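CPXV203 protein (PDB 4HKJ) probably holds host MHC class I molecules in the endoplasmic reticulum, helping cowpox virus hide infected cells from T cells. Local coordinates at residues E13-K18 against T91-N96; P66-T71 against C100-L105; V125-L130 against V146-M151. One frame throughout, in Å; residues are numbered along the deposited sequence.

Contact 1. Residues E13-K18 against T91-N96; sequences ETWKLK and TGAPEN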
ATOM      1  N   GLU D  13      -0.593 -10.203 -27.915  1.00 90.03           N
ATOM      2  CA  GLU D  13       0.425  -9.382 -28.566  1.00 86.45           C
ATOM      3  C   GLU D  13       0.321  -7.904 -28.189  1.00 86.01           C
ATOM      4  O   GLU D  13       1.261  -7.136 -28.399  1.00 93.02           O
ATOM      5  CB  GLU D  13       0.359  -9.545 -30.088  1.00 86.83           C
ATOM      6  CG  GLU D  13       0.625 -10.962 -30.581  1.00 95.71           C
ATOM      7  CD  GLU D  13       0.768 -11.040 -32.091  1.00103.99           C
ATOM      8  OE1 GLU D  13       0.838  -9.973 -32.739  1.00103.08           O
ATOM      9  OE2 GLU D  13       0.813 -12.166 -32.630  1.00108.58           O
ATOM     10  N   THR D  14      -0.820  -7.508 -27.634  1.00 74.12           N
ATOM     11  CA  THR D  14      -1.026  -6.123 -27.225  1.00 64.98           C
ATOM     12  C   THR D  14      -0.472  -5.887 -25.826  1.00 61.20           C
ATOM     13  O   THR D  14      -1.072  -6.307 -24.839  1.00 61.29           O
ATOM     14  CB  THR D  14      -2.520  -5.746 -27.232  1.00 62.95           C
ATOM     15  OG1 THR D  14      -3.092  -6.051 -28.510  1.00 74.19           O
ATOM     16  CG2 THR D  14      -2.697  -4.262 -26.940  1.00 50.77           C
ATOM     17  N   TRP D  15       0.671  -5.214 -25.743  1.00 57.94           N
ATOM     18  CA  TRP D  15       1.293  -4.921 -24.456  1.00 61.76           C
ATOM     19  C   TRP D  15       1.050  -3.479 -24.022  1.00 61.12           C
ATOM     20  O   TRP D  15       1.197  -2.551 -24.814  1.00 64.26           O
ATOM     21  CB  TRP D  15       2.792  -5.221 -24.506  1.00 57.68           C
ATOM     22  CG  TRP D  15       3.103  -6.683 -24.433  1.00 60.32           C
ATOM     23  CD1 TRP D  15       2.911  -7.612 -25.413  1.00 68.39           C
ATOM     24  CD2 TRP D  15       3.665  -7.386 -23.318  1.00 55.50           C
ATOM     25  NE1 TRP D  15       3.315  -8.851 -24.977  1.00 67.74           N
ATOM     26  CE2 TRP D  15       3.783  -8.739 -23.694  1.00 57.20           C
ATOM     27  CE3 TRP D  15       4.081  -7.002 -22.040  1.00 65.95           C
ATOM     28  CZ2 TRP D  15       4.298  -9.709 -22.837  1.00 58.70           C
ATOM     29  CZ3 TRP D  15       4.592  -7.967 -21.191  1.00 75.12           C
ATOM     30  CH2 TRP D  15       4.696  -9.304 -21.593  1.00 72.27           C
ATOM     31  N   LYS D  16       0.674  -3.298 -22.760  1.00 40.30           N
ATOM     32  CA  LYS D  16       0.394  -1.969 -22.232  1.00 48.17           C
ATOM     33  C   LYS D  16       1.284  -1.628 -21.040  1.00 58.14           C
ATOM     34  O   LYS D  16       1.576  -2.485 -20.203  1.00 62.25           O
ATOM     35  CB  LYS D  16      -1.080  -1.843 -21.840  1.00 50.08           C
ATOM     36  CG  LYS D  16      -2.041  -2.075 -22.990  1.00 56.84           C
ATOM     37  CD  LYS D  16      -3.458  -1.666 -22.626  1.00 64.37           C
ATOM     38  CE  LYS D  16      -4.389  -1.810 -23.820  1.00 76.66           C
ATOM     39  NZ  LYS D  16      -5.773  -1.360 -23.506  1.00 84.51           N
ATOM     40  N   LEU D  17       1.710  -0.372 -20.969  1.00 55.51           N
ATOM     41  CA  LEU D  17       2.573   0.086 -19.887  1.00 52.54           C
ATOM     42  C   LEU D  17       1.957   1.254 -19.127  1.00 57.27           C
ATOM     43  O   LEU D  17       1.558   2.255 -19.721  1.00 62.19           O
ATOM     44  CB  LEU D  17       3.944   0.491 -20.430  1.00 48.69           C
ATOM     45  CG  LEU D  17       4.916   1.113 -19.418  1.00 47.34           C
ATOM     46  CD1 LEU D  17       5.214   0.145 -18.284  1.00 44.05           C
ATOM     47  CD2 LEU D  17       6.200   1.553 -20.105  1.00 48.13           C
ATOM     48  N   LYS D  18       1.883   1.114 -17.807  1.00 50.52           N
ATOM     49  CA  LYS D  18       1.397   2.186 -16.950  1.00 45.76           C
ATOM     50  C   LYS D  18       2.327   2.391 -15.765  1.00 53.84           C
ATOM     51  O   LYS D  18       2.554   1.473 -14.977  1.00 58.50           O
ATOM     52  CB  LYS D  18      -0.014   1.890 -16.448  1.00 47.78           C
ATOM     53  CG  LYS D  18      -0.534   2.920 -15.456  1.00 61.71           C
ATOM     54  CD  LYS D  18      -1.912   2.552 -14.934  1.00 82.44           C
ATOM     55  CE  LYS D  18      -2.936   2.507 -16.055  1.00 95.00           C
ATOM     56  NZ  LYS D  18      -4.290   2.163 -15.544  1.00 95.19           N
ATOM     57  N   THR D  91       3.048  -0.929 -26.429  1.00 45.07           N
ATOM     58  CA  THR D  91       4.504  -0.937 -26.462  1.00 56.52           C
ATOM     59  C   THR D  91       5.011  -2.043 -27.381  1.00 65.95           C
ATOM     60  O   THR D  91       6.126  -1.973 -27.899  1.00 53.20           O
ATOM     61  CB  THR D  91       5.098  -1.180 -25.061  1.00 52.59           C
ATOM     62  OG1 THR D  91       4.637  -2.440 -24.556  1.00 51.83           O
ATOM     63  CG2 THR D  91       4.692  -0.076 -24.100  1.00 53.21           C
ATOM     64  N   GLY D  92       4.182  -3.060 -27.581  1.00 65.44           N
ATOM     65  CA  GLY D  92       4.603  -4.265 -28.271  1.00 62.82           C
ATOM     66  C   GLY D  92       5.304  -5.179 -27.284  1.00 60.24           C
ATOM     67  O   GLY D  92       5.568  -4.781 -26.150  1.00 54.42           O
ATOM     68  N   ALA D  93       5.603  -6.403 -27.707  1.00 53.56           N
ATOM     69  CA  ALA D  93       6.276  -7.365 -26.841  1.00 78.03           C
ATOM     70  C   ALA D  93       7.640  -6.844 -26.395  1.00 75.12           C
ATOM     71  O   ALA D  93       8.383  -6.277 -27.197  1.00 82.91           O
ATOM     72  CB  ALA D  93       6.422  -8.705 -27.548  1.00 88.60           C
ATOM     73  N   PRO D  94       7.972  -7.035 -25.108  1.00 72.59           N
ATOM     74  CA  PRO D  94       9.243  -6.570 -24.538  1.00 77.72           C
ATOM     75  C   PRO D  94      10.452  -7.256 -25.169  1.00 84.69           C
ATOM     76  O   PRO D  94      11.577  -6.772 -25.031  1.00 88.48           O
ATOM     77  CB  PRO D  94       9.126  -6.951 -23.057  1.00 74.96           C
ATOM     78  CG  PRO D  94       8.113  -8.045 -23.019  1.00 77.11           C
ATOM     79  CD  PRO D  94       7.138  -7.719 -24.106  1.00 72.10           C
ATOM     80  N   GLU D  95      10.216  -8.371 -25.851  1.00 84.80           N
ATOM     81  CA  GLU D  95      11.271  -9.092 -26.549  1.00 83.56           C
ATOM     82  C   GLU D  95      11.799  -8.258 -27.712  1.00 78.73           C
ATOM     83  O   GLU D  95      12.985  -8.302 -28.035  1.00 87.64           O
ATOM     84  CB  GLU D  95      10.736 -10.423 -27.081  1.00 94.98           C
ATOM     85  CG  GLU D  95       9.986 -11.260 -26.055  1.00105.60           C
ATOM     86  CD  GLU D  95       9.265 -12.436 -26.686  1.00109.95           C
ATOM     87  OE1 GLU D  95       9.374 -12.609 -27.919  1.00108.40           O
ATOM     88  OE2 GLU D  95       8.587 -13.186 -25.951  1.00111.00           O
ATOM     89  N   ASN D  96      10.905  -7.496 -28.333  1.00 69.22           N
ATOM     90  CA  ASN D  96      11.244  -6.720 -29.521  1.00 72.12           C
ATOM     91  C   ASN D  96      11.699  -5.300 -29.199  1.00 69.99           C
ATOM     92  O   ASN D  96      12.061  -4.539 -30.095  1.00 76.67           O
ATOM     93  CB  ASN D  96      10.055  -6.680 -30.481  1.00 76.48           C
ATOM     94  CG  ASN D  96       9.480  -8.055 -30.753  1.00 86.57           C
ATOM     95  OD1 ASN D  96       8.282  -8.283 -30.592  1.00 87.36           O
ATOM     96  ND2 ASN D  96      10.337  -8.985 -31.161  1.00 96.73           N
TER
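W15 carries this contact, with its indole lying beneath A93 and P94. Two CH-pi contacts cover the same face of the ring system. P94 CD sits almost straight above the six-membered ring, 3.5 Å from its centroid and 8° off the normal. A93 CA stands over the five-membered ring, 3.9 Å from that centroid, and is displaced toward the rim. The proline side chain crosses the tryptophan at about a right angle. CB of W15 points toward 91-96, and CG, set beside the backbone N (chi1 -76°), starts the indole on its way under A93 and P94. P94 is the second residue of a type I beta turn, A93 to N96, closed by N96 N to A93 O.

Next to the indole the two backbones join. T91 N donates to W15 O over 2.9 Å, with the donor tilted 30° from the carbonyl plane. T91 OG1 donates to G92 O at 3.0 Å, on a lone pair in the carbonyl plane. The same OG1 rests against W15 CB, and T91 CG2 reaches L17 CB at 3.8 Å. F150 of strand 141-152 packs on W15, L17, T91 and P94.

The edges are looser. At the start of 13-18, E13 is exposed and its backbone O comes no nearer to G92 CA than 4.4 Å. K16 points away from 91-96, and its amino group makes a long, weak ion pair with E153. E95 and N96, at the far end of the turn, are exposed and do not touch 13-18.

Strand 15-25 adjoins strand 81-88 in the antiparallel sheet. The loop after 81-88 folds over the start of 15-25, with proline and alanine CH-pi packing on one indole face, in a beta-sandwich.

Contact 2. Residues P66-T71 against C100-L105; sequences PFIIAT and CSKHIL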
ATOM      1  N   PRO D  66      12.482   4.796 -30.378  1.00 91.95           N
ATOM      2  CA  PRO D  66      11.162   5.175 -29.861  1.00 85.43           C
ATOM      3  C   PRO D  66      11.100   5.082 -28.339  1.00 73.34           C
ATOM      4  O   PRO D  66      11.410   4.032 -27.775  1.00 73.74           O
ATOM      5  CB  PRO D  66      10.223   4.142 -30.500  1.00 86.57           C
ATOM      6  CG  PRO D  66      11.109   3.014 -30.927  1.00 90.79           C
ATOM      7  CD  PRO D  66      12.401   3.657 -31.308  1.00 93.73           C
ATOM      8  N   PHE D  67      10.713   6.175 -27.689  1.00 60.45           N
ATOM      9  CA  PHE D  67      10.624   6.211 -26.233  1.00 56.29           C
ATOM     10  C   PHE D  67       9.494   5.303 -25.760  1.00 56.17           C
ATOM     11  O   PHE D  67       8.438   5.234 -26.389  1.00 65.06           O
ATOM     12  CB  PHE D  67      10.411   7.650 -25.749  1.00 57.25           C
ATOM     13  CG  PHE D  67      10.730   7.857 -24.296  1.00 62.17           C
ATOM     14  CD1 PHE D  67      12.043   7.859 -23.853  1.00 68.06           C
ATOM     15  CD2 PHE D  67       9.718   8.068 -23.374  1.00 64.28           C
ATOM     16  CE1 PHE D  67      12.340   8.053 -22.517  1.00 66.66           C
ATOM     17  CE2 PHE D  67      10.010   8.263 -22.037  1.00 69.25           C
ATOM     18  CZ  PHE D  67      11.321   8.256 -21.607  1.00 66.42           C
ATOM     19  N   ILE D  68       9.720   4.601 -24.654  1.00 46.83           N
ATOM     20  CA  ILE D  68       8.778   3.586 -24.190  1.00 48.19           C
ATOM     21  C   ILE D  68       7.499   4.189 -23.601  1.00 55.77           C
ATOM     22  O   ILE D  68       6.502   3.489 -23.418  1.00 60.06           O
ATOM     23  CB  ILE D  68       9.438   2.622 -23.173  1.00 44.73           C
ATOM     24  CG1 ILE D  68       8.739   1.260 -23.186  1.00 47.87           C
ATOM     25  CG2 ILE D  68       9.444   3.224 -21.780  1.00 42.15           C
ATOM     26  CD1 ILE D  68       9.427   0.207 -22.345  1.00 50.93           C
ATOM     27  N   ILE D  69       7.531   5.486 -23.313  1.00 58.96           N
ATOM     28  CA  ILE D  69       6.356   6.184 -22.799  1.00 53.73           C
ATOM     29  C   ILE D  69       5.723   7.054 -23.882  1.00 64.01           C
ATOM     30  O   ILE D  69       6.419   7.792 -24.580  1.00 71.28           O
ATOM     31  CB  ILE D  69       6.705   7.049 -21.571  1.00 53.80           C
ATOM     32  CG1 ILE D  69       7.291   6.176 -20.461  1.00 53.35           C
ATOM     33  CG2 ILE D  69       5.476   7.790 -21.069  1.00 61.33           C
ATOM     34  CD1 ILE D  69       7.653   6.942 -19.206  1.00 52.25           C
ATOM     35  N   ALA D  70       4.403   6.963 -24.021  1.00 65.50           N
ATOM     36  CA  ALA D  70       3.690   7.687 -25.071  1.00 55.88           C
ATOM     37  C   ALA D  70       2.773   8.788 -24.537  1.00 60.92           C
ATOM     38  O   ALA D  70       2.677   9.862 -25.129  1.00 66.54           O
ATOM     39  CB  ALA D  70       2.903   6.715 -25.942  1.00 45.23           C
ATOM     40  N   THR D  71       2.101   8.519 -23.421  1.00 61.46           N
ATOM     41  CA  THR D  71       1.117   9.457 -22.884  1.00 65.33           C
ATOM     42  C   THR D  71       1.417   9.835 -21.432  1.00 67.20           C
ATOM     43  O   THR D  71       1.890   9.010 -20.652  1.00 66.64           O
ATOM     44  CB  THR D  71      -0.315   8.884 -22.994  1.00 66.66           C
ATOM     45  OG1 THR D  71      -0.531   8.378 -24.317  1.00 73.02           O
ATOM     46  CG2 THR D  71      -1.357   9.950 -22.689  1.00 67.86           C
ATOM     47  N   CYS D 100      17.983  -0.823 -23.623  1.00 63.94           N
ATOM     48  CA  CYS D 100      18.248   0.537 -23.162  1.00 64.56           C
ATOM     49  C   CYS D 100      16.966   1.350 -22.996  1.00 60.50           C
ATOM     50  O   CYS D 100      16.883   2.225 -22.133  1.00 55.07           O
ATOM     51  CB  CYS D 100      19.190   1.251 -24.130  1.00 71.36           C
ATOM     52  SG  CYS D 100      18.521   1.453 -25.797  1.00 97.95           S
ATOM     53  N   SER D 101      15.970   1.062 -23.828  1.00 60.85           N
ATOM     54  CA  SER D 101      14.696   1.765 -23.763  1.00 52.78           C
ATOM     55  C   SER D 101      13.850   1.279 -22.591  1.00 49.69           C
ATOM     56  O   SER D 101      12.797   1.848 -22.298  1.00 48.31           O
ATOM     57  CB  SER D 101      13.927   1.606 -25.075  1.00 53.63           C
ATOM     58  OG  SER D 101      14.635   2.186 -26.156  1.00 67.72           O
ATOM     59  N   LYS D 102      14.312   0.227 -21.921  1.00 60.46           N
ATOM     60  CA  LYS D 102      13.590  -0.323 -20.778  1.00 68.99           C
ATOM     61  C   LYS D 102      14.246   0.047 -19.450  1.00 69.90           C
ATOM     62  O   LYS D 102      13.827  -0.414 -18.388  1.00 67.02           O
ATOM     63  CB  LYS D 102      13.439  -1.839 -20.912  1.00 74.19           C
ATOM     64  CG  LYS D 102      12.566  -2.257 -22.085  1.00 70.91           C
ATOM     65  CD  LYS D 102      12.405  -3.766 -22.168  1.00 70.00           C
ATOM     66  CE  LYS D 102      13.716  -4.452 -22.516  1.00 70.06           C
ATOM     67  NZ  LYS D 102      13.538  -5.921 -22.669  1.00 67.60           N
ATOM     68  N   HIS D 103      15.279   0.879 -19.518  1.00 68.86           N
ATOM     69  CA  HIS D 103      15.882   1.447 -18.320  1.00 58.25           C
ATOM     70  C   HIS D 103      15.465   2.905 -18.183  1.00 59.63           C
ATOM     71  O   HIS D 103      15.909   3.764 -18.943  1.00 48.99           O
ATOM     72  CB  HIS D 103      17.406   1.325 -18.362  1.00 60.74           C
ATOM     73  CG  HIS D 103      17.913  -0.023 -17.958  1.00 75.96           C
ATOM     74  ND1 HIS D 103      17.896  -1.110 -18.805  1.00 88.32           N
ATOM     75  CD2 HIS D 103      18.444  -0.463 -16.793  1.00 81.02           C
ATOM     76  CE1 HIS D 103      18.399  -2.159 -18.181  1.00 92.32           C
ATOM     77  NE2 HIS D 103      18.739  -1.794 -16.957  1.00 90.00           N
ATOM     78  N   ILE D 104      14.604   3.171 -17.206  1.00 45.31           N
ATOM     79  CA  ILE D 104      14.007   4.491 -17.040  1.00 44.68           C
ATOM     80  C   ILE D 104      14.639   5.279 -15.896  1.00 51.86           C
ATOM     81  O   ILE D 104      14.772   4.775 -14.782  1.00 55.06           O
ATOM     82  CB  ILE D 104      12.490   4.381 -16.787  1.00 51.79           C
ATOM     83  CG1 ILE D 104      11.812   3.601 -17.916  1.00 56.24           C
ATOM     84  CG2 ILE D 104      11.869   5.758 -16.635  1.00 52.26           C
ATOM     85  CD1 ILE D 104      11.979   4.229 -19.280  1.00 42.82           C
ATOM     86  N   LEU D 105      15.026   6.520 -16.181  1.00 61.82           N
ATOM     87  CA  LEU D 105      15.527   7.424 -15.154  1.00 66.56           C
ATOM     88  C   LEU D 105      14.607   8.632 -15.013  1.00 64.69           C
ATOM     89  O   LEU D 105      14.458   9.424 -15.944  1.00 65.90           O
ATOM     90  CB  LEU D 105      16.947   7.886 -15.479  1.00 73.15           C
ATOM     91  CG  LEU D 105      17.476   9.021 -14.595  1.00 89.14           C
ATOM     92  CD1 LEU D 105      17.561   8.587 -13.138  1.00 84.71           C
ATOM     93  CD2 LEU D 105      18.824   9.516 -15.097  1.00103.28           C
TER
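I68 and S101 mark the closest approach of the two backbones, with their CA atoms 6.2 Å apart. Residues 66-70 form a loop that enters strand 71-77. Residues 100-102 are the end of a 3-10 segment, which turns directly into strand 103-110. A weak bond of 3.4 Å from H103 N to C100 O belongs to this turn. The two segments do not pair as strands, so the contact rests on side chains meeting backbone and on apolar packing.

I68 does nearly all the touching. Its CB lies 3.6 Å from S101 O, and CG2 and CD1 also gather round this carbonyl oxygen. CG1 is anti to the backbone N (chi1 -154°), and CD1 continues the extended chain (chi2 173°) to K102 CG at 4.0 Å. The other branch, CG2, meets I104 CD1 at 3.7 Å. I68 thus splits its two branches between K102 and I104, crossing each side chain obliquely.

The contact lies where the loop and the 3-10 segment lead into the two sheets of a beta-sandwich. Strand 103-110 belongs to the six-stranded mixed sheet, while the loop 66-70 leads into the five-stranded antiparallel one. The disulfide C61-C100, seen in this structure, ties the 3-10 segment to the loop just after strand 53-59.

K102 starts beside I68, but the rest of its chain bends away. I104 also packs on V57 of strand 53-59, as do F67 and I69. Further on, A70 and T71 both face S87 in a classic beta bulge where strand 71-77 begins. I68 O is held by N88 ND2.

Contact 3. Residues V125-L130 against V146-M151; sequences VESNYL and VNYSFM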
ATOM      1  N   VAL D 125      12.153   0.072  -9.045  1.00 59.73           N
ATOM      2  CA  VAL D 125      11.760  -1.141  -9.754  1.00 62.30           C
ATOM      3  C   VAL D 125      12.944  -1.812 -10.447  1.00 62.70           C
ATOM      4  O   VAL D 125      13.719  -1.161 -11.148  1.00 63.52           O
ATOM      5  CB  VAL D 125      10.650  -0.854 -10.792  1.00 59.95           C
ATOM      6  CG1 VAL D 125      10.212  -2.140 -11.477  1.00 58.71           C
ATOM      7  CG2 VAL D 125       9.461  -0.173 -10.130  1.00 37.87           C
ATOM      8  N   GLU D 126      13.074  -3.120 -10.239  1.00 67.60           N
ATOM      9  CA  GLU D 126      14.123  -3.909 -10.874  1.00 69.32           C
ATOM     10  C   GLU D 126      13.555  -5.243 -11.356  1.00 78.52           C
ATOM     11  O   GLU D 126      13.412  -6.183 -10.576  1.00 86.22           O
ATOM     12  CB  GLU D 126      15.274  -4.151  -9.894  1.00 66.55           C
ATOM     13  CG  GLU D 126      16.412  -4.999 -10.448  1.00 87.21           C
ATOM     14  CD  GLU D 126      17.307  -4.231 -11.401  1.00107.14           C
ATOM     15  OE1 GLU D 126      17.263  -2.983 -11.385  1.00118.17           O
ATOM     16  OE2 GLU D 126      18.058  -4.877 -12.164  1.00107.85           O
ATOM     17  N   SER D 127      13.225  -5.318 -12.641  1.00 85.96           N
ATOM     18  CA  SER D 127      12.667  -6.539 -13.211  1.00 92.76           C
ATOM     19  C   SER D 127      13.140  -6.758 -14.645  1.00108.86           C
ATOM     20  O   SER D 127      13.812  -5.904 -15.226  1.00116.03           O
ATOM     21  CB  SER D 127      11.138  -6.507 -13.163  1.00 75.46           C
ATOM     22  OG  SER D 127      10.622  -5.469 -13.975  1.00 63.24           O
ATOM     23  N   ASN D 128      12.776  -7.905 -15.211  1.00110.60           N
ATOM     24  CA  ASN D 128      13.180  -8.263 -16.567  1.00108.04           C
ATOM     25  C   ASN D 128      12.524  -7.396 -17.637  1.00 94.07           C
ATOM     26  O   ASN D 128      13.018  -7.305 -18.760  1.00 91.14           O
ATOM     27  CB  ASN D 128      12.876  -9.740 -16.841  1.00114.20           C
ATOM     28  CG  ASN D 128      13.749 -10.675 -16.028  1.00117.34           C
ATOM     29  OD1 ASN D 128      13.252 -11.501 -15.263  1.00118.69           O
ATOM     30  ND2 ASN D 128      15.061 -10.551 -16.193  1.00116.73           N
ATOM     31  N   TYR D 129      11.412  -6.761 -17.281  1.00 80.60           N
ATOM     32  CA  TYR D 129      10.655  -5.954 -18.230  1.00 77.07           C
ATOM     33  C   TYR D 129      10.991  -4.466 -18.136  1.00 71.14           C
ATOM     34  O   TYR D 129      10.990  -3.760 -19.145  1.00 72.08           O
ATOM     35  CB  TYR D 129       9.152  -6.153 -18.028  1.00 81.86           C
ATOM     36  CG  TYR D 129       8.656  -7.551 -18.334  1.00 89.28           C
ATOM     37  CD1 TYR D 129       9.405  -8.422 -19.113  1.00 87.62           C
ATOM     38  CD2 TYR D 129       7.436  -7.996 -17.844  1.00 93.10           C
ATOM     39  CE1 TYR D 129       8.953  -9.699 -19.392  1.00 89.45           C
ATOM     40  CE2 TYR D 129       6.976  -9.271 -18.119  1.00 93.22           C
ATOM     41  CZ  TYR D 129       7.739 -10.117 -18.894  1.00 93.78           C
ATOM     42  OH  TYR D 129       7.288 -11.387 -19.172  1.00105.97           O
ATOM     43  N   LEU D 130      11.280  -3.993 -16.928  1.00 60.67           N
ATOM     44  CA  LEU D 130      11.458  -2.563 -16.711  1.00 53.68           C
ATOM     45  C   LEU D 130      12.380  -2.245 -15.536  1.00 62.49           C
ATOM     46  O   LEU D 130      12.451  -2.995 -14.563  1.00 51.56           O
ATOM     47  CB  LEU D 130      10.094  -1.900 -16.492  1.00 42.22           C
ATOM     48  CG  LEU D 130       9.998  -0.401 -16.781  1.00 55.78           C
ATOM     49  CD1 LEU D 130      10.207  -0.134 -18.265  1.00 40.15           C
ATOM     50  CD2 LEU D 130       8.662   0.153 -16.314  1.00 49.36           C
ATOM     51  N   VAL D 146       5.772   4.676  -6.117  1.00 56.72           N
ATOM     52  CA  VAL D 146       5.746   4.320  -7.535  1.00 61.51           C
ATOM     53  C   VAL D 146       5.032   2.993  -7.771  1.00 64.26           C
ATOM     54  O   VAL D 146       5.415   1.966  -7.213  1.00 60.88           O
ATOM     55  CB  VAL D 146       7.159   4.224  -8.125  1.00 56.05           C
ATOM     56  CG1 VAL D 146       7.107   3.750  -9.571  1.00 35.28           C
ATOM     57  CG2 VAL D 146       7.873   5.558  -8.026  1.00 53.23           C
ATOM     58  N   ASN D 147       3.999   3.018  -8.607  1.00 66.45           N
ATOM     59  CA  ASN D 147       3.332   1.789  -9.006  1.00 68.49           C
ATOM     60  C   ASN D 147       3.678   1.443 -10.449  1.00 64.52           C
ATOM     61  O   ASN D 147       3.814   2.328 -11.293  1.00 62.43           O
ATOM     62  CB  ASN D 147       1.821   1.897  -8.816  1.00 80.18           C
ATOM     63  CG  ASN D 147       1.209   0.605  -8.309  1.00 98.49           C
ATOM     64  OD1 ASN D 147       1.136   0.370  -7.101  1.00109.26           O
ATOM     65  ND2 ASN D 147       0.767  -0.243  -9.231  1.00101.09           N
ATOM     66  N   TYR D 148       3.825   0.152 -10.721  1.00 66.69           N
ATOM     67  CA  TYR D 148       4.314  -0.307 -12.015  1.00 58.56           C
ATOM     68  C   TYR D 148       3.480  -1.466 -12.556  1.00 64.10           C
ATOM     69  O   TYR D 148       3.161  -2.410 -11.832  1.00 74.39           O
ATOM     70  CB  TYR D 148       5.796  -0.687 -11.901  1.00 55.13           C
ATOM     71  CG  TYR D 148       6.262  -1.787 -12.829  1.00 57.46           C
ATOM     72  CD1 TYR D 148       6.364  -1.576 -14.197  1.00 63.97           C
ATOM     73  CD2 TYR D 148       6.632  -3.028 -12.327  1.00 48.87           C
ATOM     74  CE1 TYR D 148       6.801  -2.577 -15.043  1.00 78.87           C
ATOM     75  CE2 TYR D 148       7.073  -4.035 -13.163  1.00 59.73           C
ATOM     76  CZ  TYR D 148       7.153  -3.805 -14.521  1.00 85.05           C
ATOM     77  OH  TYR D 148       7.590  -4.803 -15.361  1.00102.56           O
ATOM     78  N   SER D 149       3.121  -1.375 -13.833  1.00 61.07           N
ATOM     79  CA  SER D 149       2.310  -2.397 -14.483  1.00 56.20           C
ATOM     80  C   SER D 149       2.669  -2.522 -15.960  1.00 59.32           C
ATOM     81  O   SER D 149       2.599  -1.547 -16.710  1.00 67.74           O
ATOM     82  CB  SER D 149       0.822  -2.078 -14.323  1.00 50.60           C
ATOM     83  OG  SER D 149       0.020  -3.101 -14.889  1.00 70.38           O
ATOM     84  N   PHE D 150       3.052  -3.727 -16.371  1.00 49.64           N
ATOM     85  CA  PHE D 150       3.490  -3.969 -17.741  1.00 52.68           C
ATOM     86  C   PHE D 150       3.183  -5.405 -18.156  1.00 56.26           C
ATOM     87  O   PHE D 150       3.927  -6.328 -17.823  1.00 58.04           O
ATOM     88  CB  PHE D 150       4.991  -3.692 -17.864  1.00 60.60           C
ATOM     89  CG  PHE D 150       5.495  -3.668 -19.280  1.00 74.45           C
ATOM     90  CD1 PHE D 150       4.930  -2.817 -20.212  1.00 75.97           C
ATOM     91  CD2 PHE D 150       6.547  -4.479 -19.671  1.00 82.47           C
ATOM     92  CE1 PHE D 150       5.393  -2.782 -21.513  1.00 73.29           C
ATOM     93  CE2 PHE D 150       7.017  -4.449 -20.973  1.00 83.30           C
ATOM     94  CZ  PHE D 150       6.438  -3.599 -21.894  1.00 75.16           C
HETATM   95  N   MSE D 151       2.087  -5.587 -18.884  1.00 52.15           N
HETATM   96  CA  MSE D 151       1.658  -6.913 -19.318  1.00 54.65           C
HETATM   97  C   MSE D 151       0.682  -6.824 -20.483  1.00 55.61           C
HETATM   98  O   MSE D 151       0.190  -5.746 -20.808  1.00 55.45           O
HETATM   99  CB  MSE D 151       1.014  -7.670 -18.156  1.00 59.00           C
HETATM  100  CG  MSE D 151      -0.121  -6.918 -17.485  1.00 58.82           C
HETATM  101 SE   MSE D 151      -0.798  -7.828 -15.899  1.00145.38          SE
HETATM  102  CE  MSE D 151      -2.012  -6.443 -15.256  1.00 81.73           C
TER
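Y148 meets V125, S127, Y129 and L130, mostly through apolar contacts. V125 CG1, anti to the backbone N (chi1 -178°), lies over one face of the phenol in a CH-pi contact, 4.2 Å from the ring centroid and 26° off the normal. L130 CD2 touches Y148 CE1 at 3.5 Å, the side chains sliding past each other in opposite directions. Y148 OH lies 3.4 Å from Y129 CB, at the edge of the Y129 ring near its plane, the side chains crossing at about a right angle.

Y129 CB also comes to the edge of the F150 ring, 3.5 Å from F150 CD2. The Y129 and F150 rings are set obliquely, with centroids 6.0 Å apart and planes at 75°.

Polar contact is slight. S127 OG and Y148 OH are 3.4 Å apart, a weak bond, and L130 O, 3.1 Å from S127 OG, competes for the serine proton. S127 N also bonds to L130 O.

Within this chain strands 141-152 and 119-126 are outermost in the five- and six-stranded sheets. L130 reaches L17 and I19 of strand 15-25. E126 makes backbone hydrogen bonds to the chain of another protein, and N128 and Y129 pack on another protein chain.

How the contacts relate
The three contacts lie close together, each pair of centres about 12 Å apart. Contacts 1 and 3 share the five-stranded sheet: K18 N reaches S149 O at 3.0 Å and K16 N reaches M151 O at 3.2 Å, both probable hydrogen bonds. Contact 2 joins contact 1 through a probable hydrogen bond of 3.2 Å from K102 NZ to P94 O. L17 CD2 of contact 1 also packs on I68 O of contact 2 at 3.8 Å. L130 of contact 3 brings CD1 to K102 O at 3.6 Å and also packs on I104. Contact 3 reaches other protein chains of the assembly, whereas 13-18, 91-96, 66-71 and 100-105 touch none.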